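Local coordinates for putative acetyl-CoA acetyltransferase (Thermus thermophilus, PDB 1ULQ), which probably acts as a thiolase-family acetyl-CoA C-acyltransferase, joining an acyl group to acetyl-CoA or cleaving 3-oxoacyl-CoA with CoA, in lipid metabolism, at residues P2-V7 / L275-V281; E49-C55 / V80-N86; D182-L186 / T229-A235. All coordinates share one frame. Numbering follows the deposited sequence.

Contact 1 (P2-V7 / L275-V281)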
ATOM      1  N   PRO C   2     -35.443 -38.285 -10.686  1.00 19.34           N
ATOM      2  CA  PRO C   2     -35.171 -36.923 -11.189  1.00 19.58           C
ATOM      3  C   PRO C   2     -35.840 -35.833 -10.341  1.00 19.45           C
ATOM      4  O   PRO C   2     -37.073 -35.711 -10.328  1.00 21.70           O
ATOM      5  CB  PRO C   2     -35.692 -36.871 -12.616  1.00 18.37           C
ATOM      6  CG  PRO C   2     -35.625 -38.315 -13.013  1.00 19.01           C
ATOM      7  CD  PRO C   2     -36.037 -39.095 -11.761  1.00 19.45           C
ATOM      8  N   GLU C   3     -35.027 -35.054  -9.626  1.00 17.79           N
ATOM      9  CA  GLU C   3     -35.529 -33.961  -8.809  1.00 13.68           C
ATOM     10  C   GLU C   3     -34.813 -32.669  -9.246  1.00 13.48           C
ATOM     11  O   GLU C   3     -35.483 -31.673  -9.505  1.00 16.30           O
ATOM     12  CB  GLU C   3     -35.314 -34.258  -7.314  1.00 10.30           C
ATOM     13  CG  GLU C   3     -35.847 -33.191  -6.328  1.00  9.55           C
ATOM     14  CD  GLU C   3     -37.298 -33.402  -5.859  1.00  7.05           C
ATOM     15  OE1 GLU C   3     -37.746 -34.559  -5.791  1.00  6.23           O
ATOM     16  OE2 GLU C   3     -37.981 -32.412  -5.521  1.00  4.62           O
ATOM     17  N   ALA C   4     -33.481 -32.678  -9.376  1.00 10.99           N
ATOM     18  CA  ALA C   4     -32.746 -31.460  -9.781  1.00  8.67           C
ATOM     19  C   ALA C   4     -32.280 -31.470 -11.250  1.00  8.87           C
ATOM     20  O   ALA C   4     -31.345 -32.191 -11.603  1.00  8.28           O
ATOM     21  CB  ALA C   4     -31.560 -31.255  -8.868  1.00  6.86           C
ATOM     22  N   TRP C   5     -32.909 -30.645 -12.090  1.00  6.42           N
ATOM     23  CA  TRP C   5     -32.598 -30.593 -13.529  1.00  5.12           C
ATOM     24  C   TRP C   5     -31.864 -29.381 -14.064  1.00  4.26           C
ATOM     25  O   TRP C   5     -32.256 -28.242 -13.816  1.00  3.68           O
ATOM     26  CB  TRP C   5     -33.880 -30.713 -14.356  1.00  5.48           C
ATOM     27  CG  TRP C   5     -34.548 -32.054 -14.350  1.00  4.79           C
ATOM     28  CD1 TRP C   5     -34.179 -33.165 -13.647  1.00  4.72           C
ATOM     29  CD2 TRP C   5     -35.718 -32.411 -15.081  1.00  4.77           C
ATOM     30  NE1 TRP C   5     -35.049 -34.191 -13.896  1.00  4.47           N
ATOM     31  CE2 TRP C   5     -36.004 -33.758 -14.775  1.00  4.49           C
ATOM     32  CE3 TRP C   5     -36.556 -31.720 -15.968  1.00  5.56           C
ATOM     33  CZ2 TRP C   5     -37.089 -34.431 -15.324  1.00  3.99           C
ATOM     34  CZ3 TRP C   5     -37.633 -32.384 -16.511  1.00  5.22           C
ATOM     35  CH2 TRP C   5     -37.891 -33.732 -16.188  1.00  6.32           C
ATOM     36  N   ILE C   6     -30.830 -29.644 -14.851  1.00  4.56           N
ATOM     37  CA  ILE C   6     -30.044 -28.585 -15.471  1.00  7.21           C
ATOM     38  C   ILE C   6     -30.756 -28.223 -16.759  1.00  7.74           C
ATOM     39  O   ILE C   6     -30.746 -28.998 -17.704  1.00  7.96           O
ATOM     40  CB  ILE C   6     -28.629 -29.071 -15.812  1.00  7.30           C
ATOM     41  CG1 ILE C   6     -27.876 -29.416 -14.521  1.00  8.98           C
ATOM     42  CG2 ILE C   6     -27.894 -28.009 -16.600  1.00  6.96           C
ATOM     43  CD1 ILE C   6     -26.426 -29.798 -14.730  1.00  8.78           C
ATOM     44  N   VAL C   7     -31.360 -27.043 -16.796  1.00 10.20           N
ATOM     45  CA  VAL C   7     -32.124 -26.613 -17.961  1.00 12.28           C
ATOM     46  C   VAL C   7     -31.458 -25.553 -18.842  1.00 13.98           C
ATOM     47  O   VAL C   7     -31.968 -25.208 -19.911  1.00 13.84           O
ATOM     48  CB  VAL C   7     -33.481 -26.079 -17.511  1.00 12.62           C
ATOM     49  CG1 VAL C   7     -34.430 -26.034 -18.681  1.00 15.24           C
ATOM     50  CG2 VAL C   7     -34.029 -26.962 -16.408  1.00 12.31           C
ATOM     51  N   LEU C 275     -39.922 -26.748 -19.819  1.00 12.88           N
ATOM     52  CA  LEU C 275     -38.487 -26.518 -19.949  1.00 11.06           C
ATOM     53  C   LEU C 275     -37.810 -27.829 -20.290  1.00 11.64           C
ATOM     54  O   LEU C 275     -37.931 -28.810 -19.562  1.00 11.53           O
ATOM     55  CB  LEU C 275     -37.916 -25.961 -18.651  1.00  8.35           C
ATOM     56  CG  LEU C 275     -38.575 -24.644 -18.283  1.00  6.39           C
ATOM     57  CD1 LEU C 275     -37.867 -24.047 -17.095  1.00  7.86           C
ATOM     58  CD2 LEU C 275     -38.530 -23.707 -19.472  1.00  4.91           C
ATOM     59  N   ARG C 276     -37.102 -27.839 -21.408  1.00 14.07           N
ATOM     60  CA  ARG C 276     -36.420 -29.040 -21.857  1.00 17.48           C
ATOM     61  C   ARG C 276     -35.106 -29.250 -21.092  1.00 16.98           C
ATOM     62  O   ARG C 276     -34.211 -28.398 -21.111  1.00 16.35           O
ATOM     63  CB  ARG C 276     -36.157 -28.940 -23.356  1.00 21.75           C
ATOM     64  CG  ARG C 276     -35.559 -30.187 -23.959  1.00 29.98           C
ATOM     65  CD  ARG C 276     -34.901 -29.889 -25.310  1.00 37.31           C
ATOM     66  NE  ARG C 276     -34.348 -31.097 -25.935  1.00 42.87           N
ATOM     67  CZ  ARG C 276     -33.471 -31.096 -26.939  1.00 44.28           C
ATOM     68  NH1 ARG C 276     -33.035 -29.944 -27.442  1.00 44.32           N
ATOM     69  NH2 ARG C 276     -33.031 -32.248 -27.443  1.00 45.35           N
ATOM     70  N   PRO C 277     -34.974 -30.400 -20.413  1.00 16.11           N
ATOM     71  CA  PRO C 277     -33.795 -30.774 -19.622  1.00 15.46           C
ATOM     72  C   PRO C 277     -32.547 -30.966 -20.474  1.00 15.37           C
ATOM     73  O   PRO C 277     -32.607 -31.492 -21.584  1.00 17.31           O
ATOM     74  CB  PRO C 277     -34.213 -32.086 -18.964  1.00 15.00           C
ATOM     75  CG  PRO C 277     -35.709 -32.079 -19.051  1.00 16.60           C
ATOM     76  CD  PRO C 277     -35.973 -31.476 -20.386  1.00 16.10           C
ATOM     77  N   LEU C 278     -31.411 -30.543 -19.945  1.00 13.96           N
ATOM     78  CA  LEU C 278     -30.157 -30.680 -20.656  1.00 11.48           C
ATOM     79  C   LEU C 278     -29.502 -31.882 -20.013  1.00 10.75           C
ATOM     80  O   LEU C 278     -28.846 -32.689 -20.667  1.00 10.02           O
ATOM     81  CB  LEU C 278     -29.323 -29.421 -20.456  1.00 11.53           C
ATOM     82  CG  LEU C 278     -28.219 -29.086 -21.457  1.00 13.18           C
ATOM     83  CD1 LEU C 278     -28.658 -29.343 -22.863  1.00 11.95           C
ATOM     84  CD2 LEU C 278     -27.838 -27.629 -21.294  1.00 13.94           C
ATOM     85  N   ALA C 279     -29.730 -32.006 -18.712  1.00 10.83           N
ATOM     86  CA  ALA C 279     -29.196 -33.106 -17.932  1.00  9.31           C
ATOM     87  C   ALA C 279     -29.806 -33.065 -16.541  1.00  9.12           C
ATOM     88  O   ALA C 279     -30.484 -32.100 -16.165  1.00  8.00           O
ATOM     89  CB  ALA C 279     -27.687 -32.995 -17.844  1.00  9.74           C
ATOM     90  N   ARG C 280     -29.540 -34.122 -15.786  1.00  9.55           N
ATOM     91  CA  ARG C 280     -30.035 -34.290 -14.425  1.00 10.41           C
ATOM     92  C   ARG C 280     -28.829 -34.513 -13.490  1.00 10.60           C
ATOM     93  O   ARG C 280     -27.893 -35.244 -13.832  1.00 11.57           O
ATOM     94  CB  ARG C 280     -30.976 -35.506 -14.404  1.00 11.22           C
ATOM     95  CG  ARG C 280     -31.249 -36.113 -13.044  1.00 15.81           C
ATOM     96  CD  ARG C 280     -31.309 -37.652 -13.074  1.00 17.96           C
ATOM     97  NE  ARG C 280     -32.352 -38.180 -13.953  1.00 22.36           N
ATOM     98  CZ  ARG C 280     -32.750 -39.456 -13.976  1.00 24.46           C
ATOM     99  NH1 ARG C 280     -32.199 -40.354 -13.161  1.00 24.69           N
ATOM    100  NH2 ARG C 280     -33.693 -39.843 -14.831  1.00 24.44           N
ATOM    101  N   VAL C 281     -28.831 -33.870 -12.326  1.00  9.51           N
ATOM    102  CA  VAL C 281     -27.738 -34.058 -11.377  1.00  8.22           C
ATOM    103  C   VAL C 281     -27.953 -35.389 -10.640  1.00  9.24           C
ATOM    104  O   VAL C 281     -28.908 -35.552  -9.874  1.00  8.35           O
ATOM    105  CB  VAL C 281     -27.677 -32.899 -10.366  1.00  6.73           C
ATOM    106  CG1 VAL C 281     -26.591 -33.143  -9.351  1.00  4.06           C
ATOM    107  CG2 VAL C 281     -27.421 -31.613 -11.099  1.00  4.95           C
TER
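Two strand ends meet antiparallel here, with 143° between the N-to-C directions of 4-7 and 279-281. Val281 N donates to Ala4 O (3.1 Å) and Ile6 N to Ala279 O (2.8 Å), while Ile6 O receives Leu278 N (2.8 Å) and, weakly, Ala279 N (3.3 Å). Trp5 and Arg280 share one face of the sheet, Ile6 and Ala279 the other. With chi1 at -70° (m), the Trp5 indole leans back toward the partner: CZ3 lies 3.2 Å from Pro277 CG, and CD1 4.0 Å from Arg280 CB. Arg280 (chi1 t, chi3 m) carries NH2 to 3.1 Å from Pro2 CG, which sits over one guanidinium face; Arg280 NH1 makes a salt bridge with Glu398. Ile6, an mt rotamer, places CG1 4.1 Å from Val281 CG2 and CG2 4.3 Å from Leu278 CB. Val7 (t) brings CG1 within 3.5 Å of Leu275 CB. Leu278 and Ala279 both face Ile6, a classic beta bulge in the antiparallel pairing of strands 4-16 and 279-288 that joins the N- and C-terminal halves of the thiolase fold.

Contact 2 (E49-C55 / V80-N86)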
ATOM      1  N   GLU C  49     -35.006 -18.544  -6.924  1.00  6.73           N
ATOM      2  CA  GLU C  49     -35.046 -18.591  -5.471  1.00  5.03           C
ATOM      3  C   GLU C  49     -33.789 -18.040  -4.804  1.00  5.51           C
ATOM      4  O   GLU C  49     -33.861 -17.213  -3.894  1.00  6.83           O
ATOM      5  CB  GLU C  49     -35.244 -20.041  -5.047  1.00  3.58           C
ATOM      6  CG  GLU C  49     -35.217 -20.311  -3.567  1.00  2.83           C
ATOM      7  CD  GLU C  49     -36.399 -19.721  -2.855  1.00  3.18           C
ATOM      8  OE1 GLU C  49     -37.414 -19.420  -3.524  1.00  3.28           O
ATOM      9  OE2 GLU C  49     -36.315 -19.569  -1.620  1.00  4.48           O
ATOM     10  N   ASP C  50     -32.632 -18.499  -5.260  1.00  5.02           N
ATOM     11  CA  ASP C  50     -31.361 -18.078  -4.679  1.00  5.65           C
ATOM     12  C   ASP C  50     -30.272 -18.226  -5.745  1.00  5.72           C
ATOM     13  O   ASP C  50     -30.444 -18.970  -6.714  1.00  7.53           O
ATOM     14  CB  ASP C  50     -31.065 -18.968  -3.456  1.00  5.47           C
ATOM     15  CG  ASP C  50     -29.839 -18.525  -2.668  1.00  6.05           C
ATOM     16  OD1 ASP C  50     -29.418 -17.356  -2.814  1.00  4.85           O
ATOM     17  OD2 ASP C  50     -29.312 -19.350  -1.881  1.00  4.81           O
ATOM     18  N   VAL C  51     -29.161 -17.517  -5.586  1.00  5.08           N
ATOM     19  CA  VAL C  51     -28.078 -17.614  -6.562  1.00  4.18           C
ATOM     20  C   VAL C  51     -26.759 -17.947  -5.892  1.00  3.62           C
ATOM     21  O   VAL C  51     -26.235 -17.172  -5.103  1.00  2.56           O
ATOM     22  CB  VAL C  51     -27.909 -16.295  -7.374  1.00  4.07           C
ATOM     23  CG1 VAL C  51     -26.540 -16.251  -8.011  1.00  3.94           C
ATOM     24  CG2 VAL C  51     -28.960 -16.208  -8.465  1.00  3.50           C
ATOM     25  N   TYR C  52     -26.228 -19.120  -6.198  1.00  4.26           N
ATOM     26  CA  TYR C  52     -24.951 -19.520  -5.632  1.00  6.08           C
ATOM     27  C   TYR C  52     -23.880 -19.196  -6.655  1.00  5.47           C
ATOM     28  O   TYR C  52     -24.091 -19.365  -7.855  1.00  5.92           O
ATOM     29  CB  TYR C  52     -24.904 -21.024  -5.326  1.00  7.15           C
ATOM     30  CG  TYR C  52     -25.689 -21.448  -4.108  1.00  9.68           C
ATOM     31  CD1 TYR C  52     -26.898 -22.133  -4.239  1.00 10.56           C
ATOM     32  CD2 TYR C  52     -25.213 -21.195  -2.823  1.00 10.21           C
ATOM     33  CE1 TYR C  52     -27.613 -22.562  -3.120  1.00 10.94           C
ATOM     34  CE2 TYR C  52     -25.923 -21.621  -1.698  1.00 11.61           C
ATOM     35  CZ  TYR C  52     -27.120 -22.306  -1.856  1.00 11.46           C
ATOM     36  OH  TYR C  52     -27.821 -22.753  -0.758  1.00 13.48           O
ATOM     37  N   ALA C  53     -22.738 -18.721  -6.175  1.00  4.27           N
ATOM     38  CA  ALA C  53     -21.624 -18.387  -7.047  1.00  3.76           C
ATOM     39  C   ALA C  53     -20.293 -18.659  -6.361  1.00  4.10           C
ATOM     40  O   ALA C  53     -20.109 -18.355  -5.179  1.00  4.05           O
ATOM     41  CB  ALA C  53     -21.704 -16.937  -7.464  1.00  3.41           C
ATOM     42  N   GLY C  54     -19.363 -19.231  -7.115  1.00  4.26           N
ATOM     43  CA  GLY C  54     -18.050 -19.533  -6.574  1.00  4.24           C
ATOM     44  C   GLY C  54     -17.032 -18.463  -6.912  1.00  4.73           C
ATOM     45  O   GLY C  54     -16.977 -17.986  -8.046  1.00  5.48           O
ATOM     46  N   CYS C  55     -16.225 -18.083  -5.927  1.00  4.23           N
ATOM     47  CA  CYS C  55     -15.211 -17.059  -6.115  1.00  4.11           C
ATOM     48  C   CYS C  55     -14.040 -17.323  -5.164  1.00  4.50           C
ATOM     49  O   CYS C  55     -14.199 -17.304  -3.944  1.00  4.25           O
ATOM     50  CB  CYS C  55     -15.820 -15.691  -5.848  1.00  2.60           C
ATOM     51  SG  CYS C  55     -14.771 -14.344  -6.355  1.00 10.39           S
ATOM     52  N   VAL C  80     -34.796 -12.148  -4.996  1.00  7.94           N
ATOM     53  CA  VAL C  80     -33.854 -13.242  -5.234  1.00  8.69           C
ATOM     54  C   VAL C  80     -32.661 -13.201  -4.271  1.00  8.87           C
ATOM     55  O   VAL C  80     -31.964 -12.189  -4.161  1.00  8.22           O
ATOM     56  CB  VAL C  80     -33.302 -13.220  -6.674  1.00  8.13           C
ATOM     57  CG1 VAL C  80     -32.501 -14.488  -6.932  1.00  6.14           C
ATOM     58  CG2 VAL C  80     -34.437 -13.089  -7.664  1.00  8.49           C
ATOM     59  N   ALA C  81     -32.423 -14.309  -3.579  1.00  8.36           N
ATOM     60  CA  ALA C  81     -31.317 -14.375  -2.636  1.00  8.35           C
ATOM     61  C   ALA C  81     -30.025 -14.727  -3.342  1.00  9.12           C
ATOM     62  O   ALA C  81     -30.018 -15.057  -4.526  1.00  9.11           O
ATOM     63  CB  ALA C  81     -31.605 -15.401  -1.556  1.00  6.85           C
ATOM     64  N   GLY C  82     -28.928 -14.661  -2.599  1.00  9.80           N
ATOM     65  CA  GLY C  82     -27.633 -14.979  -3.167  1.00  9.54           C
ATOM     66  C   GLY C  82     -26.571 -15.220  -2.107  1.00  8.66           C
ATOM     67  O   GLY C  82     -26.583 -14.596  -1.044  1.00  7.55           O
ATOM     68  N   CYS C  83     -25.649 -16.129  -2.409  1.00  7.60           N
ATOM     69  CA  CYS C  83     -24.562 -16.476  -1.510  1.00  6.22           C
ATOM     70  C   CYS C  83     -23.352 -16.824  -2.353  1.00  6.86           C
ATOM     71  O   CYS C  83     -23.493 -17.353  -3.454  1.00  8.04           O
ATOM     72  CB  CYS C  83     -24.959 -17.676  -0.664  1.00  5.18           C
ATOM     73  SG  CYS C  83     -23.665 -18.283   0.414  1.00  6.65           S
ATOM     74  N   THR C  84     -22.164 -16.524  -1.841  1.00  7.74           N
ATOM     75  CA  THR C  84     -20.928 -16.812  -2.555  1.00  8.18           C
ATOM     76  C   THR C  84     -20.147 -17.936  -1.867  1.00 10.50           C
ATOM     77  O   THR C  84     -19.664 -17.782  -0.745  1.00 12.76           O
ATOM     78  CB  THR C  84     -20.031 -15.560  -2.645  1.00  6.32           C
ATOM     79  OG1 THR C  84     -20.688 -14.548  -3.413  1.00  4.70           O
ATOM     80  CG2 THR C  84     -18.727 -15.897  -3.309  1.00  6.81           C
ATOM     81  N   VAL C  85     -20.025 -19.069  -2.545  1.00 11.43           N
ATOM     82  CA  VAL C  85     -19.299 -20.204  -1.999  1.00 12.20           C
ATOM     83  C   VAL C  85     -17.826 -20.158  -2.406  1.00 12.64           C
ATOM     84  O   VAL C  85     -17.482 -19.657  -3.476  1.00 13.45           O
ATOM     85  CB  VAL C  85     -19.920 -21.528  -2.481  1.00 13.10           C
ATOM     86  CG1 VAL C  85     -21.258 -21.742  -1.785  1.00 15.14           C
ATOM     87  CG2 VAL C  85     -20.103 -21.510  -3.993  1.00 10.52           C
ATOM     88  N   ASN C  86     -16.954 -20.682  -1.552  1.00 12.45           N
ATOM     89  CA  ASN C  86     -15.530 -20.679  -1.850  1.00 11.52           C
ATOM     90  C   ASN C  86     -14.774 -21.922  -1.424  1.00 10.98           C
ATOM     91  O   ASN C  86     -14.462 -22.086  -0.248  1.00 10.84           O
ATOM     92  CB  ASN C  86     -14.858 -19.466  -1.215  1.00 11.90           C
ATOM     93  CG  ASN C  86     -13.349 -19.537  -1.299  1.00 12.95           C
ATOM     94  OD1 ASN C  86     -12.798 -20.164  -2.208  1.00 12.85           O
ATOM     95  ND2 ASN C  86     -12.668 -18.881  -0.362  1.00 13.13           N
TER
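This is a buried parallel strand pair at the edge of the chain's large mixed sheet: segments 50-54 and 81-86 run 15° apart, their axes approaching to 4.2 Å. Hydrogen bonds zigzag between them, from Ala81 N to Glu49 O (3.3 Å), Cys83 N to Val51 O (2.9 Å), Ala53 N to Cys83 O (3.1 Å), Val85 N to Ala53 O (2.7 Å) and Cys55 N to Val85 O (3.2 Å); Val51 N to Ala81 O (2.8 Å) is bent and weak. Both strands belong to a beta-alpha-beta unit whose crossover contains helix 66-73, packed on Val51, Ala53 and Thr84. On the other face, Tyr52 CD2 lies 4.1 Å from both Cys83 CB and Val85 CG1, and helix 91-104 covers Tyr52 and Val85. Thr84 to Asn86 pair antiparallel with a strand of the second subunit, continuing the sheet across the interface, and Asp50 salt-bridges Arg87 of that subunit. Asn86 lies about 8 Å, side chain to side chain, from Cys89, the predicted acyl-thioester nucleophile.

Contact 3 (D182-L186 / T229-A235)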
ATOM      1  N   ASP C 182       4.015 -32.256 -22.146  1.00 17.72           N
ATOM      2  CA  ASP C 182       3.835 -31.331 -23.257  1.00 17.76           C
ATOM      3  C   ASP C 182       2.917 -31.920 -24.334  1.00 18.35           C
ATOM      4  O   ASP C 182       2.169 -31.199 -24.986  1.00 18.01           O
ATOM      5  CB  ASP C 182       5.185 -30.970 -23.878  1.00 19.16           C
ATOM      6  CG  ASP C 182       6.137 -30.312 -22.889  1.00 19.94           C
ATOM      7  OD1 ASP C 182       5.694 -29.420 -22.132  1.00 19.59           O
ATOM      8  OD2 ASP C 182       7.336 -30.679 -22.890  1.00 19.29           O
ATOM      9  N   ARG C 183       2.985 -33.232 -24.528  1.00 19.32           N
ATOM     10  CA  ARG C 183       2.156 -33.897 -25.522  1.00 20.07           C
ATOM     11  C   ARG C 183       0.703 -33.697 -25.095  1.00 19.85           C
ATOM     12  O   ARG C 183      -0.163 -33.369 -25.909  1.00 20.33           O
ATOM     13  CB  ARG C 183       2.506 -35.387 -25.566  1.00 22.39           C
ATOM     14  CG  ARG C 183       2.084 -36.133 -26.816  1.00 25.45           C
ATOM     15  CD  ARG C 183       2.383 -37.615 -26.652  1.00 28.89           C
ATOM     16  NE  ARG C 183       3.787 -37.858 -26.303  1.00 31.63           N
ATOM     17  CZ  ARG C 183       4.189 -38.578 -25.252  1.00 33.80           C
ATOM     18  NH1 ARG C 183       3.291 -39.127 -24.440  1.00 33.34           N
ATOM     19  NH2 ARG C 183       5.490 -38.755 -25.008  1.00 34.09           N
ATOM     20  N   PHE C 184       0.438 -33.885 -23.806  1.00 19.56           N
ATOM     21  CA  PHE C 184      -0.910 -33.715 -23.282  1.00 18.77           C
ATOM     22  C   PHE C 184      -1.394 -32.299 -23.510  1.00 18.67           C
ATOM     23  O   PHE C 184      -2.551 -32.090 -23.865  1.00 20.53           O
ATOM     24  CB  PHE C 184      -0.959 -34.035 -21.792  1.00 17.94           C
ATOM     25  CG  PHE C 184      -2.280 -33.726 -21.160  1.00 17.81           C
ATOM     26  CD1 PHE C 184      -2.612 -32.422 -20.816  1.00 17.31           C
ATOM     27  CD2 PHE C 184      -3.203 -34.738 -20.922  1.00 18.90           C
ATOM     28  CE1 PHE C 184      -3.843 -32.125 -20.242  1.00 18.06           C
ATOM     29  CE2 PHE C 184      -4.441 -34.452 -20.348  1.00 18.81           C
ATOM     30  CZ  PHE C 184      -4.761 -33.139 -20.006  1.00 17.97           C
ATOM     31  N   ALA C 185      -0.508 -31.330 -23.295  1.00 17.71           N
ATOM     32  CA  ALA C 185      -0.836 -29.920 -23.477  1.00 16.74           C
ATOM     33  C   ALA C 185      -1.127 -29.592 -24.942  1.00 15.90           C
ATOM     34  O   ALA C 185      -2.069 -28.864 -25.242  1.00 16.37           O
ATOM     35  CB  ALA C 185       0.305 -29.043 -22.963  1.00 17.52           C
ATOM     36  N   LEU C 186      -0.320 -30.126 -25.853  1.00 14.47           N
ATOM     37  CA  LEU C 186      -0.529 -29.871 -27.271  1.00 12.04           C
ATOM     38  C   LEU C 186      -1.927 -30.310 -27.681  1.00 11.50           C
ATOM     39  O   LEU C 186      -2.557 -29.650 -28.513  1.00 11.08           O
ATOM     40  CB  LEU C 186       0.513 -30.612 -28.118  1.00 11.49           C
ATOM     41  CG  LEU C 186       0.398 -30.475 -29.642  1.00  9.13           C
ATOM     42  CD1 LEU C 186       0.526 -29.019 -30.054  1.00  8.04           C
ATOM     43  CD2 LEU C 186       1.474 -31.320 -30.303  1.00  7.78           C
ATOM     44  N   THR C 229       0.445 -23.655 -31.593  1.00 20.60           N
ATOM     45  CA  THR C 229       1.083 -24.439 -30.538  1.00 19.08           C
ATOM     46  C   THR C 229       1.776 -25.640 -31.165  1.00 19.28           C
ATOM     47  O   THR C 229       1.152 -26.424 -31.882  1.00 20.02           O
ATOM     48  CB  THR C 229       0.065 -24.959 -29.514  1.00 18.39           C
ATOM     49  OG1 THR C 229      -0.578 -23.859 -28.862  1.00 17.07           O
ATOM     50  CG2 THR C 229       0.760 -25.800 -28.477  1.00 17.65           C
ATOM     51  N   SER C 230       3.066 -25.786 -30.885  1.00 18.43           N
ATOM     52  CA  SER C 230       3.845 -26.883 -31.446  1.00 17.61           C
ATOM     53  C   SER C 230       4.547 -27.670 -30.364  1.00 17.19           C
ATOM     54  O   SER C 230       4.861 -27.143 -29.304  1.00 16.10           O
ATOM     55  CB  SER C 230       4.914 -26.353 -32.377  1.00 16.57           C
ATOM     56  OG  SER C 230       5.977 -25.841 -31.601  1.00 14.63           O
ATOM     57  N   LEU C 231       4.823 -28.932 -30.663  1.00 17.80           N
ATOM     58  CA  LEU C 231       5.497 -29.805 -29.723  1.00 16.73           C
ATOM     59  C   LEU C 231       6.940 -29.325 -29.542  1.00 16.62           C
ATOM     60  O   LEU C 231       7.565 -29.588 -28.516  1.00 16.88           O
ATOM     61  CB  LEU C 231       5.454 -31.246 -30.244  1.00 15.45           C
ATOM     62  CG  LEU C 231       5.752 -32.348 -29.238  1.00 13.72           C
ATOM     63  CD1 LEU C 231       4.905 -32.152 -28.000  1.00 14.66           C
ATOM     64  CD2 LEU C 231       5.461 -33.683 -29.866  1.00 12.22           C
ATOM     65  N   GLU C 232       7.457 -28.609 -30.541  1.00 15.91           N
ATOM     66  CA  GLU C 232       8.821 -28.073 -30.504  1.00 15.86           C
ATOM     67  C   GLU C 232       8.899 -26.910 -29.528  1.00 16.48           C
ATOM     68  O   GLU C 232       9.748 -26.874 -28.638  1.00 17.86           O
ATOM     69  CB  GLU C 232       9.245 -27.577 -31.901  1.00 14.88           C
ATOM     70  CG  GLU C 232      10.641 -26.898 -31.982  1.00 13.12           C
ATOM     71  CD  GLU C 232      10.950 -26.218 -33.338  1.00 11.46           C
ATOM     72  OE1 GLU C 232      10.508 -26.708 -34.401  1.00  8.24           O
ATOM     73  OE2 GLU C 232      11.663 -25.191 -33.329  1.00 10.29           O
ATOM     74  N   LYS C 233       8.014 -25.943 -29.712  1.00 17.11           N
ATOM     75  CA  LYS C 233       7.992 -24.777 -28.845  1.00 17.63           C
ATOM     76  C   LYS C 233       7.813 -25.176 -27.389  1.00 18.32           C
ATOM     77  O   LYS C 233       8.530 -24.706 -26.507  1.00 18.04           O
ATOM     78  CB  LYS C 233       6.849 -23.845 -29.225  1.00 17.59           C
ATOM     79  CG  LYS C 233       7.047 -23.053 -30.484  1.00 20.51           C
ATOM     80  CD  LYS C 233       5.816 -22.197 -30.758  1.00 21.75           C
ATOM     81  CE  LYS C 233       5.941 -21.436 -32.064  1.00 23.76           C
ATOM     82  NZ  LYS C 233       4.777 -20.539 -32.271  1.00 25.07           N
ATOM     83  N   LEU C 234       6.838 -26.045 -27.150  1.00 18.56           N
ATOM     84  CA  LEU C 234       6.517 -26.508 -25.807  1.00 17.67           C
ATOM     85  C   LEU C 234       7.727 -27.088 -25.078  1.00 17.92           C
ATOM     86  O   LEU C 234       7.889 -26.906 -23.865  1.00 17.02           O
ATOM     87  CB  LEU C 234       5.404 -27.552 -25.898  1.00 15.85           C
ATOM     88  CG  LEU C 234       4.139 -27.335 -25.073  1.00 15.22           C
ATOM     89  CD1 LEU C 234       4.058 -25.909 -24.573  1.00 13.62           C
ATOM     90  CD2 LEU C 234       2.932 -27.697 -25.929  1.00 13.27           C
ATOM     91  N   ALA C 235       8.574 -27.777 -25.837  1.00 17.62           N
ATOM     92  CA  ALA C 235       9.763 -28.421 -25.298  1.00 16.29           C
ATOM     93  C   ALA C 235      10.882 -27.444 -25.033  1.00 15.94           C
ATOM     94  O   ALA C 235      11.810 -27.740 -24.288  1.00 16.72           O
ATOM     95  CB  ALA C 235      10.242 -29.496 -26.257  1.00 15.20           C
TER
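Asp182 opens the contact on helix 178-197, its CA-to-CB bond directed toward helix 231-236; the axes of 182-186 and 231-235 come to 9.6 Å, with 131° between their N-to-C directions. Its backbone O lies 3.7 Å from Leu234 CD2 and its CB 4.3 Å from Leu231 CD1, while its carboxylate is held by Arg178 and Asn251. The CA-to-CB bond of Arg183 points away, yet its CA comes within 4.1 Å of Leu231 CD1. Phe184 packs its ring on helix 326-336, and Ala185 sets CB 4.2 Å from Leu234 CD2. Leu186, in the tp rotamer, has the largest area covered, 86 Å²: CD1 is 3.6 Å from Thr229 CG2 and 3.2 Å from Thr229 O, and CD2 is 4.0 Å from Leu231 CB. Ser230 N-caps the short helix, its OG accepting from Lys233 N at 2.8 Å. No hydrogen bond crosses between the segments, and the 356 Å² they bury is largely aliphatic, so hydrophobic contact holds them directly, with Arg178 adding a polar tie by bonding both Asp182 and Leu234 O.

Overall arrangement
Contacts 1 and 2 lie on the same large mixed sheet, their centres 19 Å apart and nearest atoms about 11 Å apart. Contact 1 joins central strands 4-16 and 279-288; contact 2 pairs 50-54 with 81-86, the outermost strand at one end within this chain. Contact 3, between helices 178-197 and 231-236, is 38 Å centre to centre from each of them. Along the chain, contact 2 closes before contact 3 opens, and both are nested within the long loop that contact 1 closes. Thus contact 1 connects the N- and C-terminal family regions, contact 2 carries the sheet to the second subunit, and contact 3 packs helices on the opposite side of the chain's centre from contact 2.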